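Local coordinates for protein succinylglutamate desuccinylase (Vibrio cholerae, PDB 2G9D) that probably hydrolyses N-succinylglutamate to succinate and glutamate, the last step of arginine breakdown by the succinyltransferase pathway, using one zinc ion per subunit, at residues 160-166 against 281-285. Sequence-based numbering, arbitrary orientation.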
# COMPACT_ATOMS: atom_id res chain seq x y z
N GLY A 160 -10.22 -1.21 13.43
CA GLY A 160 -9.46 -0.33 14.30
C GLY A 160 -7.97 -0.63 14.34
O GLY A 160 -7.50 -1.56 13.68
N SER A 161 -7.22 0.14 15.13
CA SER A 161 -5.77 -0.07 15.26
C SER A 161 -5.12 0.94 16.22
O SER A 161 -5.42 2.13 16.17
CB SER A 161 -5.12 0.03 13.87
OG SER A 161 -3.75 -0.30 13.92
N LYS A 162 -4.23 0.46 17.09
CA LYS A 162 -3.53 1.32 18.06
C LYS A 162 -2.76 2.42 17.36
O LYS A 162 -2.46 3.47 17.93
CB LYS A 162 -2.56 0.47 18.89
CG LYS A 162 -1.55 1.29 19.66
CD LYS A 162 -0.23 0.55 19.79
CE LYS A 162 0.82 1.45 20.40
NZ LYS A 162 2.19 0.89 20.31
N HIS A 163 -2.42 2.14 16.12
CA HIS A 163 -1.69 3.06 15.27
C HIS A 163 -2.65 3.38 14.14
O HIS A 163 -3.11 2.47 13.45
CB HIS A 163 -0.45 2.35 14.72
CG HIS A 163 0.48 1.83 15.77
ND1 HIS A 163 1.42 2.62 16.41
CD2 HIS A 163 0.64 0.58 16.28
CE1 HIS A 163 2.11 1.88 17.26
NE2 HIS A 163 1.65 0.64 17.20
N TYR A 164 -2.97 4.66 13.95
CA TYR A 164 -3.90 5.07 12.91
C TYR A 164 -3.49 4.54 11.54
O TYR A 164 -4.31 3.98 10.82
CB TYR A 164 -4.03 6.60 12.84
CG TYR A 164 -5.30 7.05 12.14
CD1 TYR A 164 -6.55 6.63 12.60
CD2 TYR A 164 -5.26 7.86 11.00
CE1 TYR A 164 -7.72 6.99 11.94
CE2 TYR A 164 -6.42 8.23 10.33
CZ TYR A 164 -7.65 7.79 10.81
OH TYR A 164 -8.82 8.11 10.16
N SER A 165 -2.22 4.72 11.20
CA SER A 165 -1.71 4.25 9.92
C SER A 165 -0.34 3.61 10.13
O SER A 165 0.41 4.03 11.01
CB SER A 165 -1.58 5.44 8.97
OG SER A 165 -0.74 6.43 9.55
N PHE A 166 -0.01 2.59 9.35
CA PHE A 166 1.28 1.94 9.50
C PHE A 166 1.70 1.36 8.16
O PHE A 166 0.85 1.06 7.32
CB PHE A 166 1.20 0.86 10.57
CG PHE A 166 0.10 -0.11 10.34
CD1 PHE A 166 0.34 -1.33 9.70
CD2 PHE A 166 -1.21 0.19 10.74
CE1 PHE A 166 -0.69 -2.22 9.44
CE2 PHE A 166 -2.25 -0.70 10.48
CZ PHE A 166 -1.99 -1.91 9.83
N VAL A 281 -11.35 -5.57 18.75
CA VAL A 281 -9.91 -5.82 18.85
C VAL A 281 -9.15 -5.02 17.80
O VAL A 281 -9.25 -5.26 16.59
CB VAL A 281 -9.60 -7.35 18.69
CG1 VAL A 281 -10.10 -7.85 17.34
CG2 VAL A 281 -8.11 -7.59 18.82
N GLU A 282 -8.39 -4.04 18.28
CA GLU A 282 -7.61 -3.16 17.43
C GLU A 282 -6.31 -3.83 17.04
O GLU A 282 -5.86 -4.76 17.71
CB GLU A 282 -7.30 -1.88 18.18
CG GLU A 282 -8.52 -1.14 18.65
CD GLU A 282 -8.17 0.01 19.57
OE1 GLU A 282 -7.26 0.79 19.23
OE2 GLU A 282 -8.81 0.14 20.64
N ASN A 283 -5.70 -3.37 15.95
CA ASN A 283 -4.42 -3.91 15.52
C ASN A 283 -3.39 -3.55 16.58
O ASN A 283 -3.54 -2.56 17.29
CB ASN A 283 -3.97 -3.28 14.21
CG ASN A 283 -4.83 -3.68 13.05
OD1 ASN A 283 -5.01 -4.87 12.78
ND2 ASN A 283 -5.36 -2.68 12.33
N PHE A 284 -2.33 -4.35 16.67
CA PHE A 284 -1.25 -4.10 17.62
C PHE A 284 -1.65 -4.26 19.09
O PHE A 284 -1.05 -3.65 19.99
CB PHE A 284 -0.66 -2.70 17.38
CG PHE A 284 -0.16 -2.50 15.97
CD1 PHE A 284 -1.04 -2.15 14.95
CD2 PHE A 284 1.18 -2.69 15.66
CE1 PHE A 284 -0.60 -1.99 13.65
CE2 PHE A 284 1.63 -2.54 14.36
CZ PHE A 284 0.73 -2.19 13.35
N THR A 285 -2.66 -5.10 19.33
CA THR A 285 -3.13 -5.37 20.68
C THR A 285 -2.14 -6.33 21.35
O THR A 285 -2.21 -7.55 21.17
CB THR A 285 -4.54 -6.00 20.65
OG1 THR A 285 -5.46 -5.06 20.09
CG2 THR A 285 -4.99 -6.37 22.05
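Phe284 reaches from the loop 281-285 into the bend of 160-166 and meets two aromatic rings there in two different ways, a compact example of how one phenyl ring can serve as edge to one neighbour and face to another where two domains meet. Toward Phe166 it presents its edge: CE1 of Phe284 stands over the centre of the Phe166 ring, 3.7 Å from CD2 of Phe166, with the ring planes 76° apart. Toward His163 the roles are reversed, because the imidazole turns its edge, the side carrying CD2 and NE2, to a face of Phe284 in a second T-shaped pair whose planes lie at 78°. The first torsion of Phe284 (chi1 -57°) turns CG away from its own carbonyl carbon and sends the ring in between these partners. Ser161 OG lies at the phenyl rim, 3.4 Å from Phe284 CD1, and donates a hydrogen bond of 2.9 Å to His163 O, which ties the bend together. Beside the rings, Lys162 N gives an almost straight hydrogen bond to Asn283 O, 3.1 Å away, while OD1 of Asn283 is taken up by the backbone N of Phe312. Tyr260 also meets the Phe284 ring. The three rings thus form an aromatic cluster at the junction of the zinc-hydrolase catalytic domain and the barrel-sandwich hybrid domain of the AspA/AstE family, with Phe166 packed about 4 Å, side chain to side chain, from the predicted active-site Glu219.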